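Local coordinates for excretory-secretory protein 2 (Ancylostoma ceylanicum, PDB 3NSW) that is secreted by a hookworm, has a netrin-like fold, and is probably an immunomodulator acting on the host, at residues Q70-A73 with D74-Y77; E13-Q16 with E17-N20; G80-G84 with N85-F89; L45-P49 with K50-S54. All blocks are in the same frame, centred on the assembly; numbering follows the deposited sequence.

Contact 1: Q70-A73 with D74-Y77; sequences QLTA and DTDY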
ATOM      1  N   GLN A  70      11.811  -3.550  -2.504  1.00 32.89           N
ATOM      2  CA  GLN A  70      12.101  -4.945  -2.805  1.00 29.32           C
ATOM      3  C   GLN A  70      11.199  -5.776  -1.915  1.00 30.08           C
ATOM      4  O   GLN A  70      11.637  -6.310  -0.903  1.00 33.06           O
ATOM      5  CB  GLN A  70      13.573  -5.273  -2.528  1.00 33.19           C
ATOM      6  CG  GLN A  70      14.071  -6.550  -3.207  1.00 61.98           C
ATOM      7  CD  GLN A  70      14.355  -6.361  -4.687  1.00 77.41           C
ATOM      8  OE1 GLN A  70      15.328  -5.709  -5.068  1.00 85.55           O
ATOM      9  NE2 GLN A  70      13.511  -6.945  -5.532  1.00 77.16           N
ATOM     10  N   LEU A  71       9.921  -5.844  -2.270  1.00 23.20           N
ATOM     11  CA  LEU A  71       8.949  -6.523  -1.409  1.00 20.72           C
ATOM     12  C   LEU A  71       9.198  -8.021  -1.443  1.00 23.16           C
ATOM     13  O   LEU A  71       9.691  -8.559  -2.444  1.00 29.23           O
ATOM     14  CB  LEU A  71       7.518  -6.195  -1.828  1.00 23.65           C
ATOM     15  CG  LEU A  71       7.189  -4.713  -1.979  1.00 26.96           C
ATOM     16  CD1 LEU A  71       5.701  -4.509  -2.271  1.00 29.67           C
ATOM     17  CD2 LEU A  71       7.607  -3.936  -0.736  1.00 22.06           C
ATOM     18  N   THR A  72       8.893  -8.689  -0.339  1.00 25.23           N
ATOM     19  CA  THR A  72       9.146 -10.123  -0.244  1.00 28.75           C
ATOM     20  C   THR A  72       7.874 -10.949  -0.386  1.00 25.19           C
ATOM     21  O   THR A  72       6.775 -10.486  -0.080  1.00 23.33           O
ATOM     22  CB  THR A  72       9.887 -10.503   1.055  1.00 27.06           C
ATOM     23  OG1 THR A  72       9.251  -9.879   2.175  1.00 26.81           O
ATOM     24  CG2 THR A  72      11.351 -10.048   0.991  1.00 41.35           C
ATOM     25  N   ALA A  73       8.051 -12.181  -0.864  1.00 29.35           N
ATOM     26  CA  ALA A  73       6.948 -13.107  -1.064  1.00 34.21           C
ATOM     27  C   ALA A  73       6.192 -13.356   0.241  1.00 20.01           C
ATOM     28  O   ALA A  73       6.795 -13.464   1.314  1.00 24.73           O
ATOM     29  CB  ALA A  73       7.467 -14.427  -1.637  1.00 40.88           C
ATOM     30  N   ASP A  74       4.863 -13.417   0.134  1.00 19.42           N
ATOM     31  CA  ASP A  74       3.980 -13.852   1.221  1.00 23.12           C
ATOM     32  C   ASP A  74       4.151 -12.956   2.440  1.00 22.27           C
ATOM     33  O   ASP A  74       4.045 -13.411   3.581  1.00 22.38           O
ATOM     34  CB  ASP A  74       4.226 -15.315   1.632  1.00 26.08           C
ATOM     35  CG  ASP A  74       4.074 -16.308   0.482  1.00 29.66           C
ATOM     36  OD1 ASP A  74       3.165 -16.172  -0.354  1.00 30.59           O
ATOM     37  OD2 ASP A  74       4.883 -17.239   0.435  1.00 31.73           O
ATOM     38  N   THR A  75       4.442 -11.682   2.189  1.00 20.75           N
ATOM     39  CA  THR A  75       4.704 -10.733   3.266  1.00 24.87           C
ATOM     40  C   THR A  75       3.603  -9.682   3.330  1.00 19.03           C
ATOM     41  O   THR A  75       3.087  -9.245   2.297  1.00 17.35           O
ATOM     42  CB  THR A  75       6.081 -10.072   3.082  1.00 22.17           C
ATOM     43  OG1 THR A  75       7.082 -11.101   3.051  1.00 22.20           O
ATOM     44  CG2 THR A  75       6.399  -9.132   4.241  1.00 22.89           C
ATOM     45  N   ASP A  76       3.234  -9.286   4.545  1.00 16.06           N
ATOM     46  CA  ASP A  76       2.102  -8.398   4.726  1.00 14.71           C
ATOM     47  C   ASP A  76       2.581  -6.946   4.779  1.00 16.79           C
ATOM     48  O   ASP A  76       3.563  -6.647   5.449  1.00 19.81           O
ATOM     49  CB  ASP A  76       1.351  -8.714   6.008  1.00 16.74           C
ATOM     50  CG  ASP A  76       0.604 -10.046   5.957  1.00 20.99           C
ATOM     51  OD1 ASP A  76       0.567 -10.691   4.893  1.00 24.66           O
ATOM     52  OD2 ASP A  76       0.037 -10.421   6.996  1.00 30.54           O
ATOM     53  N   TYR A  77       1.852  -6.062   4.100  1.00 14.90           N
ATOM     54  CA  TYR A  77       2.176  -4.628   4.079  1.00 15.94           C
ATOM     55  C   TYR A  77       0.957  -3.751   4.283  1.00 18.48           C
ATOM     56  O   TYR A  77      -0.173  -4.142   3.981  1.00 16.67           O
ATOM     57  CB  TYR A  77       2.787  -4.268   2.723  1.00 16.56           C
ATOM     58  CG  TYR A  77       4.108  -4.949   2.480  1.00 16.24           C
ATOM     59  CD1 TYR A  77       5.283  -4.423   3.004  1.00 17.87           C
ATOM     60  CD2 TYR A  77       4.180  -6.159   1.757  1.00 19.05           C
ATOM     61  CE1 TYR A  77       6.511  -5.054   2.792  1.00 22.49           C
ATOM     62  CE2 TYR A  77       5.404  -6.798   1.549  1.00 22.71           C
ATOM     63  CZ  TYR A  77       6.559  -6.232   2.066  1.00 23.44           C
ATOM     64  OH  TYR A  77       7.766  -6.848   1.871  1.00 22.98           O
TER
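Leu71 lies over one face of the Tyr77 ring, and Thr72 meets the same ring at its edge. Leu71 CD2 is 4.1 Å from the Tyr77 ring centroid and 26° off the normal, a CH-pi contact. The two side chains are oblique to each other, and Leu71 CB lies near the phenol end. With CG of Tyr77 set anti to its carbonyl carbon (chi1 -65°), the ring runs back along the turn and brings its hydroxyl to the backbone of Thr72. Thr72 N donates to Tyr77 OH over 3.1 Å, close to the ring plane and nearly straight at 169°.

Thr72 to Thr75 form a type II beta turn. The bond across it, from Thr75 N to Thr72 O, is weak. The hydroxyls add to it: Thr72 OG1 and Thr75 OG1 are hydrogen-bonded at 2.6 Å, and either may donate. Thr75 OG1 also lies 2.9 Å from Ala73 O, a possible second acceptor. The turn leads into strand 75-82, where Tyr77 packs on Val90 and Leu92 of strand 88-92. The chemistry implies a division of labour. Carbon contacts hold the ring by its face, while hydroxyls probably brace an exposed turn whose own backbone bond is poor.

Contact 2: E13-Q16 with E17-N20; sequences EIRQ and EDIN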
ATOM      1  N   GLU A  13       7.960   5.376   8.896  1.00 33.52           N
ATOM      2  CA  GLU A  13       6.803   5.669   9.752  1.00 34.69           C
ATOM      3  C   GLU A  13       5.644   6.265   8.955  1.00 34.56           C
ATOM      4  O   GLU A  13       5.830   7.208   8.183  1.00 30.90           O
ATOM      5  CB  GLU A  13       7.200   6.610  10.902  1.00 40.24           C
ATOM      6  CG  GLU A  13       6.060   6.931  11.866  1.00 38.77           C
ATOM      7  CD  GLU A  13       6.478   7.779  13.060  1.00 52.71           C
ATOM      8  OE1 GLU A  13       7.572   8.382  13.036  1.00 51.46           O
ATOM      9  OE2 GLU A  13       5.695   7.847  14.029  1.00 52.20           O
ATOM     10  N   ILE A  14       4.450   5.708   9.144  1.00 26.74           N
ATOM     11  CA  ILE A  14       3.253   6.274   8.539  1.00 29.76           C
ATOM     12  C   ILE A  14       2.781   7.452   9.395  1.00 24.66           C
ATOM     13  O   ILE A  14       2.576   7.309  10.605  1.00 28.48           O
ATOM     14  CB  ILE A  14       2.116   5.231   8.404  1.00 26.11           C
ATOM     15  CG1 ILE A  14       2.559   4.058   7.521  1.00 24.24           C
ATOM     16  CG2 ILE A  14       0.845   5.889   7.859  1.00 26.38           C
ATOM     17  CD1 ILE A  14       1.622   2.878   7.586  1.00 25.93           C
ATOM     18  N   ARG A  15       2.617   8.613   8.753  1.00 30.33           N
ATOM     19  CA  ARG A  15       2.111   9.810   9.427  1.00 26.53           C
ATOM     20  C   ARG A  15       0.815  10.308   8.780  1.00 33.61           C
ATOM     21  O   ARG A  15       0.470   9.893   7.674  1.00 29.07           O
ATOM     22  CB  ARG A  15       3.167  10.923   9.401  1.00 35.81           C
ATOM     23  CG  ARG A  15       4.535  10.509   9.942  1.00 39.01           C
ATOM     24  CD  ARG A  15       5.659  11.251   9.228  1.00 57.96           C
ATOM     25  NE  ARG A  15       5.530  11.170   7.769  1.00 51.28           N
ATOM     26  CZ  ARG A  15       6.450  11.583   6.901  1.00 72.92           C
ATOM     27  NH1 ARG A  15       7.596  12.108   7.326  1.00 78.12           N
ATOM     28  NH2 ARG A  15       6.227  11.467   5.599  1.00 64.33           N
ATOM     29  N   GLN A  16       0.119  11.217   9.463  1.00 31.17           N
ATOM     30  CA  GLN A  16      -1.126  11.806   8.944  1.00 38.93           C
ATOM     31  C   GLN A  16      -1.008  12.396   7.524  1.00 34.55           C
ATOM     32  O   GLN A  16      -1.917  12.240   6.697  1.00 35.03           O
ATOM     33  CB  GLN A  16      -1.666  12.868   9.912  1.00 41.40           C
ATOM     34  CG  GLN A  16      -3.101  13.299   9.627  1.00 40.14           C
ATOM     35  CD  GLN A  16      -4.087  12.157   9.745  1.00 45.63           C
ATOM     36  OE1 GLN A  16      -4.210  11.544  10.800  1.00 46.19           O
ATOM     37  NE2 GLN A  16      -4.797  11.865   8.659  1.00 41.98           N
ATOM     38  N   GLU A  17       0.110  13.061   7.250  1.00 35.47           N
ATOM     39  CA  GLU A  17       0.348  13.679   5.941  1.00 42.51           C
ATOM     40  C   GLU A  17       0.352  12.637   4.825  1.00 39.81           C
ATOM     41  O   GLU A  17      -0.136  12.898   3.720  1.00 39.31           O
ATOM     42  CB  GLU A  17       1.674  14.450   5.911  1.00 37.80           C
ATOM     43  CG  GLU A  17       1.921  15.342   7.095  1.00 59.47           C
ATOM     44  CD  GLU A  17       2.767  14.678   8.158  1.00 52.36           C
ATOM     45  OE1 GLU A  17       4.007  14.662   7.999  1.00 51.34           O
ATOM     46  OE2 GLU A  17       2.198  14.180   9.154  1.00 48.34           O
ATOM     47  N   ASP A  18       0.912  11.463   5.117  1.00 37.59           N
ATOM     48  CA  ASP A  18       0.995  10.384   4.142  1.00 29.97           C
ATOM     49  C   ASP A  18      -0.400   9.839   3.844  1.00 28.47           C
ATOM     50  O   ASP A  18      -0.773   9.681   2.683  1.00 29.51           O
ATOM     51  CB  ASP A  18       1.931   9.277   4.639  1.00 32.80           C
ATOM     52  CG  ASP A  18       3.285   9.808   5.077  1.00 41.11           C
ATOM     53  OD1 ASP A  18       3.935  10.510   4.269  1.00 39.80           O
ATOM     54  OD2 ASP A  18       3.701   9.534   6.228  1.00 33.32           O
ATOM     55  N   ILE A  19      -1.162   9.598   4.909  1.00 24.70           N
ATOM     56  CA  ILE A  19      -2.540   9.124   4.824  1.00 28.26           C
ATOM     57  C   ILE A  19      -3.452  10.098   4.071  1.00 36.27           C
ATOM     58  O   ILE A  19      -4.235   9.680   3.221  1.00 27.31           O
ATOM     59  CB  ILE A  19      -3.111   8.837   6.219  1.00 28.77           C
ATOM     60  CG1 ILE A  19      -2.407   7.610   6.824  1.00 27.91           C
ATOM     61  CG2 ILE A  19      -4.623   8.578   6.147  1.00 30.51           C
ATOM     62  CD1 ILE A  19      -2.581   7.501   8.331  1.00 26.01           C
ATOM     63  N   ASN A  20      -3.344  11.387   4.378  1.00 33.50           N
ATOM     64  CA  ASN A  20      -4.186  12.401   3.733  1.00 37.13           C
ATOM     65  C   ASN A  20      -3.935  12.558   2.243  1.00 31.01           C
ATOM     66  O   ASN A  20      -4.815  12.998   1.511  1.00 36.54           O
ATOM     67  CB  ASN A  20      -4.022  13.756   4.420  1.00 34.11           C
ATOM     68  CG  ASN A  20      -4.654  13.796   5.775  1.00 32.70           C
ATOM     69  OD1 ASN A  20      -5.407  12.897   6.163  1.00 52.01           O
ATOM     70  ND2 ASN A  20      -4.379  14.870   6.514  1.00 51.97           N
TER
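Asp18 OD2 is gripped by two N-H groups of Arg15. Arg15 N donates to the anti lone pair of Asp18 OD2 over 2.9 Å. Arg15 NE meets Asp18 OD2 on the syn side at 2.9 Å, somewhat out of the carboxylate plane. The other oxygen, Asp18 OD1, offers its syn lone pair to Arg15 NH2 at 2.8 Å. This is a side-on, two-nitrogen salt bridge with the two planes nearly coplanar, 22° apart. The Arg15 chain bends at chi2 and chi3 to curl back onto Asp18. Together these bonds should hold the carboxylate against rotation. Glu17 OE1 lies over one guanidinium face, a long salt bridge at 3.8 Å from Arg15 NE; no N-H points at it, so charge alone acts.

Arg15 is the N-cap of helix 16-20, and Arg15 O accepts a nearly straight bond from Ile19 N. One step on, Gln16 NE2 donates to Asn20 OD1 over 2.8 Å. The donor stands above the Asn20 carbonyl plane.

Ile14 CG2 meets Ile19 CD1 at 3.8 Å. Ile14, in the loop before the helix, packs on Phe89 and Lys91. Ile19 and Gln16 touch Leu103. Asp18 also packs on Phe89, so loop and short helix together lie between strand 88-92 and helix 98-104.

Contact 3: G80-G84 with N85-F89; sequences GCKSG and NQDCF
Strands 75-82 and 88-92 form a beta hairpin, and a disulfide ties its arms near the turn. Cys81 SG and Cys88 SG are bonded at 2.1 Å, with a C-S-S-C torsion of 115°. Toward the body of the sheet, Gly80 and Phe89 are an antiparallel hydrogen-bonded pair. Gly80 N donates to Phe89 O, and Phe89 N returns a bond to Gly80 O. The Phe89 ring folds back over the glycine because its CG sits between the backbone N and carbonyl carbon (chi1 70°). Gly80 CA then stands over the ring face, 3.7 Å from the Phe89 centroid, in a CH-pi contact.

Toward the turn, Lys82 N donates to Gln86 O at 2.9 Å, and the return bond from Gln86 N is weak. Opposite Lys82 the second arm spends two residues, Asn85 and Gln86, which makes a G1 beta bulge. The Lys82 chain crosses Asp87 at a slant, with Lys82 CD 3.6 Å from Asp87 OD2. The Lys82 ammonium makes a long salt bridge to Asp87; its stronger partner is Asp21. A water accepts weakly from Lys82 NZ and donates to Asp87 O over 2.6 Å.

Asn85 ND2 reaches Thr61 O of strand 59-63 and Tyr42 OH of strand 37-45. Beside the hairpin, Cys81 is backbone hydrogen-bonded with Thr24 of strand 24-33, and Cys88 with Lys9 of strand 9-10.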
ATOM      1  N   GLY A  80      -0.502   2.424   0.875  1.00 16.43           N
ATOM      2  CA  GLY A  80      -1.303   3.644   0.703  1.00 17.74           C
ATOM      3  C   GLY A  80      -1.142   4.094  -0.729  1.00 20.91           C
ATOM      4  O   GLY A  80      -0.020   4.271  -1.174  1.00 20.55           O
ATOM      5  N   CYS A  81      -2.235   4.255  -1.469  1.00 18.07           N
ATOM      6  CA  CYS A  81      -2.099   4.583  -2.901  1.00 20.95           C
ATOM      7  C   CYS A  81      -3.067   5.655  -3.383  1.00 18.73           C
ATOM      8  O   CYS A  81      -4.188   5.726  -2.919  1.00 17.91           O
ATOM      9  CB  CYS A  81      -2.267   3.338  -3.784  1.00 29.53           C
ATOM     10  SG  CYS A  81      -0.911   2.107  -3.738  1.00 28.22           S
ATOM     11  N   LYS A  82      -2.629   6.483  -4.335  1.00 19.67           N
ATOM     12  CA  LYS A  82      -3.589   7.286  -5.103  1.00 19.79           C
ATOM     13  C   LYS A  82      -4.272   6.353  -6.106  1.00 19.72           C
ATOM     14  O   LYS A  82      -3.792   5.246  -6.354  1.00 22.66           O
ATOM     15  CB  LYS A  82      -2.896   8.457  -5.820  1.00 19.26           C
ATOM     16  CG  LYS A  82      -2.246   9.425  -4.869  1.00 20.96           C
ATOM     17  CD  LYS A  82      -1.587  10.579  -5.627  1.00 17.76           C
ATOM     18  CE  LYS A  82      -1.132  11.661  -4.672  1.00 35.92           C
ATOM     19  NZ  LYS A  82      -0.026  11.222  -3.793  1.00 35.24           N
ATOM     20  N   SER A  83      -5.382   6.797  -6.682  1.00 24.84           N
ATOM     21  CA  SER A  83      -6.137   5.976  -7.639  1.00 30.37           C
ATOM     22  C   SER A  83      -5.255   5.378  -8.738  1.00 30.90           C
ATOM     23  O   SER A  83      -4.336   6.033  -9.226  1.00 29.86           O
ATOM     24  CB  SER A  83      -7.288   6.790  -8.241  1.00 35.53           C
ATOM     25  OG  SER A  83      -8.192   7.180  -7.221  1.00 52.02           O
ATOM     26  N   GLY A  84      -5.519   4.123  -9.097  1.00 29.24           N
ATOM     27  CA  GLY A  84      -4.700   3.397 -10.067  1.00 33.17           C
ATOM     28  C   GLY A  84      -3.426   2.813  -9.487  1.00 31.93           C
ATOM     29  O   GLY A  84      -2.545   2.353 -10.233  1.00 30.81           O
ATOM     30  N   ASN A  85      -3.332   2.813  -8.154  1.00 24.07           N
ATOM     31  CA  ASN A  85      -2.155   2.303  -7.441  1.00 20.13           C
ATOM     32  C   ASN A  85      -0.891   3.014  -7.895  1.00 23.65           C
ATOM     33  O   ASN A  85       0.106   2.385  -8.286  1.00 30.62           O
ATOM     34  CB  ASN A  85      -2.025   0.782  -7.583  1.00 19.21           C
ATOM     35  CG  ASN A  85      -2.931   0.031  -6.619  1.00 28.75           C
ATOM     36  OD1 ASN A  85      -3.714   0.637  -5.883  1.00 26.28           O
ATOM     37  ND2 ASN A  85      -2.832  -1.288  -6.626  1.00 27.78           N
ATOM     38  N   GLN A  86      -0.958   4.333  -7.801  1.00 25.21           N
ATOM     39  CA  GLN A  86       0.196   5.153  -8.110  0.50 29.68           C
ATOM     40  C   GLN A  86       0.553   6.043  -6.925  1.00 23.79           C
ATOM     41  O   GLN A  86      -0.243   6.196  -5.982  1.00 25.83           O
ATOM     42  CB  GLN A  86      -0.007   5.926  -9.419  0.50 32.81           C
ATOM     43  CG  GLN A  86      -0.899   7.147  -9.338  0.50 27.09           C
ATOM     44  CD  GLN A  86      -1.167   7.732 -10.706  0.50 36.08           C
ATOM     45  OE1 GLN A  86      -1.831   7.114 -11.538  0.50 53.63           O
ATOM     46  NE2 GLN A  86      -0.654   8.927 -10.948  0.50 20.69           N
ATOM     47  N   ASP A  87       1.778   6.578  -6.954  1.00 19.99           N
ATOM     48  CA  ASP A  87       2.350   7.360  -5.844  1.00 20.03           C
ATOM     49  C   ASP A  87       2.118   6.681  -4.500  1.00 23.09           C
ATOM     50  O   ASP A  87       1.591   7.297  -3.554  1.00 21.25           O
ATOM     51  CB  ASP A  87       1.770   8.780  -5.814  1.00 26.20           C
ATOM     52  CG  ASP A  87       2.344   9.678  -6.891  1.00 38.82           C
ATOM     53  OD1 ASP A  87       3.519   9.502  -7.292  1.00 36.14           O
ATOM     54  OD2 ASP A  87       1.610  10.587  -7.332  1.00 41.34           O
ATOM     55  N   CYS A  88       2.507   5.409  -4.418  1.00 18.93           N
ATOM     56  CA  CYS A  88       2.173   4.608  -3.272  1.00 16.98           C
ATOM     57  C   CYS A  88       3.254   4.693  -2.210  1.00 16.90           C
ATOM     58  O   CYS A  88       4.440   4.910  -2.516  1.00 20.72           O
ATOM     59  CB  CYS A  88       1.969   3.136  -3.685  1.00 21.03           C
ATOM     60  SG  CYS A  88       0.651   2.871  -4.903  1.00 24.09           S
ATOM     61  N   PHE A  89       2.826   4.544  -0.957  1.00 18.00           N
ATOM     62  CA  PHE A  89       3.745   4.247   0.133  1.00 16.20           C
ATOM     63  C   PHE A  89       3.512   2.827   0.674  1.00 15.61           C
ATOM     64  O   PHE A  89       2.401   2.284   0.584  1.00 17.09           O
ATOM     65  CB  PHE A  89       3.690   5.308   1.257  1.00 20.94           C
ATOM     66  CG  PHE A  89       2.408   5.311   2.079  1.00 20.24           C
ATOM     67  CD1 PHE A  89       2.150   4.310   3.035  1.00 21.64           C
ATOM     68  CD2 PHE A  89       1.475   6.328   1.911  1.00 21.57           C
ATOM     69  CE1 PHE A  89       0.972   4.324   3.796  1.00 24.71           C
ATOM     70  CE2 PHE A  89       0.303   6.359   2.665  1.00 23.99           C
ATOM     71  CZ  PHE A  89       0.044   5.355   3.610  1.00 26.06           C
TER
HETATM   72  O   HOH W   1       1.199   9.332  -1.921  1.00 25.76           O

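Contact 4: L45-P49 with K50-S54; sequences LYDVP and KTAPS
Leu45 begins the contact by meeting the returning chain with two carbons. Leu45 CB rests 3.8 Å from Ala52 CB. Further out, Leu45 CD1 touches Pro53 CD at 3.9 Å, the two side chains crossing at about a right angle. Ala52 CB also lies 3.7 Å from Tyr46 O. The Tyr46 side chain itself turns to the other side and packs on Val25 and Tyr27 of strand 24-33.

Asp47 makes the direct hydrogen bond between the two halves. CG is anti to the carbonyl carbon (chi1 -64°), which carries the carboxylate across to the backbone of Ala52. Ala52 N donates to the anti lone pair of Asp47 OD1 over 3.0 Å, at a nearly straight 165°. A water adds a second link: it donates to Asp47 O and is 2.9 Å from Thr51 OG1. These bonds close an irregular reversal in the connection from strand 37-45 to strand 59-63. The two limbs of the reversal, 45-49 and 50-53, run 149° apart.

Val48 turns away from the reversal, and its side chain packs on Ile19 of helix 16-20 and Leu104 of helix 98-104. The peptide before Pro49 is cis, and the chain bends sharply here. The Pro49 ring packs on Ile19 and Asn20. Beyond it, Lys50 NZ forms a salt bridge with Glu23.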
ATOM      1  N   LEU A  45      -9.596  -2.473   3.632  1.00 19.45           N
ATOM      2  CA  LEU A  45      -9.266  -1.072   3.342  1.00 22.83           C
ATOM      3  C   LEU A  45      -9.531  -0.327   4.632  1.00 26.40           C
ATOM      4  O   LEU A  45     -10.630  -0.441   5.192  1.00 26.26           O
ATOM      5  CB  LEU A  45     -10.148  -0.508   2.225  1.00 23.95           C
ATOM      6  CG  LEU A  45     -10.167  -1.171   0.846  1.00 37.12           C
ATOM      7  CD1 LEU A  45     -10.854  -0.245  -0.130  1.00 35.62           C
ATOM      8  CD2 LEU A  45      -8.778  -1.483   0.365  1.00 27.79           C
ATOM      9  N   TYR A  46      -8.532   0.401   5.130  1.00 19.38           N
ATOM     10  CA  TYR A  46      -8.724   1.184   6.347  1.00 22.34           C
ATOM     11  C   TYR A  46      -9.655   2.357   6.044  1.00 26.78           C
ATOM     12  O   TYR A  46      -9.754   2.794   4.898  1.00 27.29           O
ATOM     13  CB  TYR A  46      -7.387   1.670   6.914  1.00 19.62           C
ATOM     14  CG  TYR A  46      -6.433   0.554   7.308  1.00 21.93           C
ATOM     15  CD1 TYR A  46      -6.556  -0.092   8.548  1.00 22.71           C
ATOM     16  CD2 TYR A  46      -5.411   0.136   6.444  1.00 21.74           C
ATOM     17  CE1 TYR A  46      -5.679  -1.112   8.917  1.00 25.51           C
ATOM     18  CE2 TYR A  46      -4.525  -0.886   6.808  1.00 22.46           C
ATOM     19  CZ  TYR A  46      -4.680  -1.508   8.049  1.00 23.22           C
ATOM     20  OH  TYR A  46      -3.811  -2.507   8.420  1.00 24.11           O
ATOM     21  N   ASP A  47     -10.352   2.849   7.068  1.00 22.52           N
ATOM     22  CA  ASP A  47     -11.305   3.939   6.894  1.00 28.36           C
ATOM     23  C   ASP A  47     -10.645   5.322   6.979  1.00 33.93           C
ATOM     24  O   ASP A  47     -11.196   6.254   7.570  1.00 41.90           O
ATOM     25  CB  ASP A  47     -12.447   3.789   7.901  1.00 28.17           C
ATOM     26  CG  ASP A  47     -13.254   2.531   7.677  1.00 43.45           C
ATOM     27  OD1 ASP A  47     -13.736   2.332   6.547  1.00 37.77           O
ATOM     28  OD2 ASP A  47     -13.414   1.746   8.633  1.00 43.87           O
ATOM     29  N   VAL A  48      -9.464   5.430   6.370  1.00 30.47           N
ATOM     30  CA  VAL A  48      -8.668   6.666   6.313  1.00 29.63           C
ATOM     31  C   VAL A  48      -8.052   6.825   4.912  1.00 31.06           C
ATOM     32  O   VAL A  48      -7.730   5.817   4.260  1.00 30.46           O
ATOM     33  CB  VAL A  48      -7.540   6.688   7.384  1.00 29.83           C
ATOM     34  CG1 VAL A  48      -8.113   6.782   8.792  1.00 49.66           C
ATOM     35  CG2 VAL A  48      -6.593   5.470   7.232  1.00 31.66           C
ATOM     36  N   PRO A  49      -7.881   8.082   4.434  1.00 32.13           N
ATOM     37  CA  PRO A  49      -8.261   9.352   5.058  1.00 34.10           C
ATOM     38  C   PRO A  49      -9.775   9.552   5.101  1.00 42.30           C
ATOM     39  O   PRO A  49     -10.260  10.417   5.825  1.00 41.96           O
ATOM     40  CB  PRO A  49      -7.611  10.403   4.146  1.00 35.71           C
ATOM     41  CG  PRO A  49      -7.511   9.744   2.828  1.00 28.42           C
ATOM     42  CD  PRO A  49      -7.241   8.293   3.122  1.00 31.59           C
ATOM     43  N   LYS A  50     -10.504   8.754   4.323  1.00 39.00           N
ATOM     44  CA  LYS A  50     -11.962   8.792   4.329  1.00 45.56           C
ATOM     45  C   LYS A  50     -12.495   7.378   4.533  1.00 43.66           C
ATOM     46  O   LYS A  50     -11.763   6.399   4.350  1.00 36.68           O
ATOM     47  CB  LYS A  50     -12.502   9.384   3.020  1.00 40.67           C
ATOM     48  CG  LYS A  50     -11.831  10.694   2.577  1.00 46.70           C
ATOM     49  CD  LYS A  50     -12.430  11.257   1.286  1.00 53.30           C
ATOM     50  CE  LYS A  50     -12.136  10.385   0.072  1.00 58.57           C
ATOM     51  NZ  LYS A  50     -10.676  10.126  -0.120  1.00 54.16           N
ATOM     52  N   THR A  51     -13.763   7.275   4.921  1.00 46.71           N
ATOM     53  CA  THR A  51     -14.428   5.981   5.069  1.00 45.32           C
ATOM     54  C   THR A  51     -14.235   5.152   3.802  1.00 46.13           C
ATOM     55  O   THR A  51     -14.330   5.676   2.684  1.00 40.72           O
ATOM     56  CB  THR A  51     -15.930   6.145   5.386  1.00 52.32           C
ATOM     57  OG1 THR A  51     -16.079   6.929   6.574  1.00 50.35           O
ATOM     58  CG2 THR A  51     -16.596   4.788   5.603  1.00 47.64           C
ATOM     59  N   ALA A  52     -13.925   3.871   3.990  1.00 42.46           N
ATOM     60  CA  ALA A  52     -13.607   2.976   2.881  1.00 44.91           C
ATOM     61  C   ALA A  52     -14.850   2.655   2.058  1.00 52.86           C
ATOM     62  O   ALA A  52     -15.954   2.574   2.611  1.00 49.64           O
ATOM     63  CB  ALA A  52     -12.961   1.689   3.404  1.00 45.30           C
ATOM     64  N   PRO A  53     -14.681   2.479   0.731  1.00 51.94           N
ATOM     65  CA  PRO A  53     -15.810   2.084  -0.110  1.00 58.13           C
ATOM     66  C   PRO A  53     -16.369   0.732   0.322  1.00 59.13           C
ATOM     67  O   PRO A  53     -15.634  -0.095   0.874  1.00 50.00           O
ATOM     68  CB  PRO A  53     -15.188   1.979  -1.508  1.00 60.52           C
ATOM     69  CG  PRO A  53     -13.971   2.828  -1.448  1.00 58.33           C
ATOM     70  CD  PRO A  53     -13.451   2.664  -0.061  1.00 50.14           C
ATOM     71  N   SER A  54     -17.661   0.524   0.084  1.00 66.75           N
ATOM     72  CA  SER A  54     -18.331  -0.723   0.451  1.00 74.83           C
ATOM     73  C   SER A  54     -17.737  -1.926  -0.281  1.00 75.46           C
ATOM     74  O   SER A  54     -17.538  -2.988   0.315  1.00 74.14           O
ATOM     75  CB  SER A  54     -19.834  -0.631   0.167  1.00 79.11           C
ATOM     76  OG  SER A  54     -20.427   0.439   0.883  1.00 91.64           O
TER
HETATM   77  O   HOH W   2     -13.924   7.634   8.433  1.00 36.46           O

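Overall arrangement
Contact 1 is the surface case, while the other three are partly buried. Contact 3 lies nearest the chain centre, its own centre about 7 Å away. Contacts 1 and 3 share strand 75-82 and mark its start and finish, on opposite sides of that centre, with centres about 17 Å apart. Hydroxyls brace the outer turn, whereas a disulfide and backbone pairing fix the hairpin. Contact 2 touches both contacts 3 and 4: Phe89 packs against Ile14 and Asp18, and Val48 and Pro49 against Ile19. Its chemistry joins a salt bridge between exposed Arg15 and buried Asp18 with aliphatic packing. Contact 4 instead relies on one carboxylate-to-backbone bond, a water and small apolar contacts.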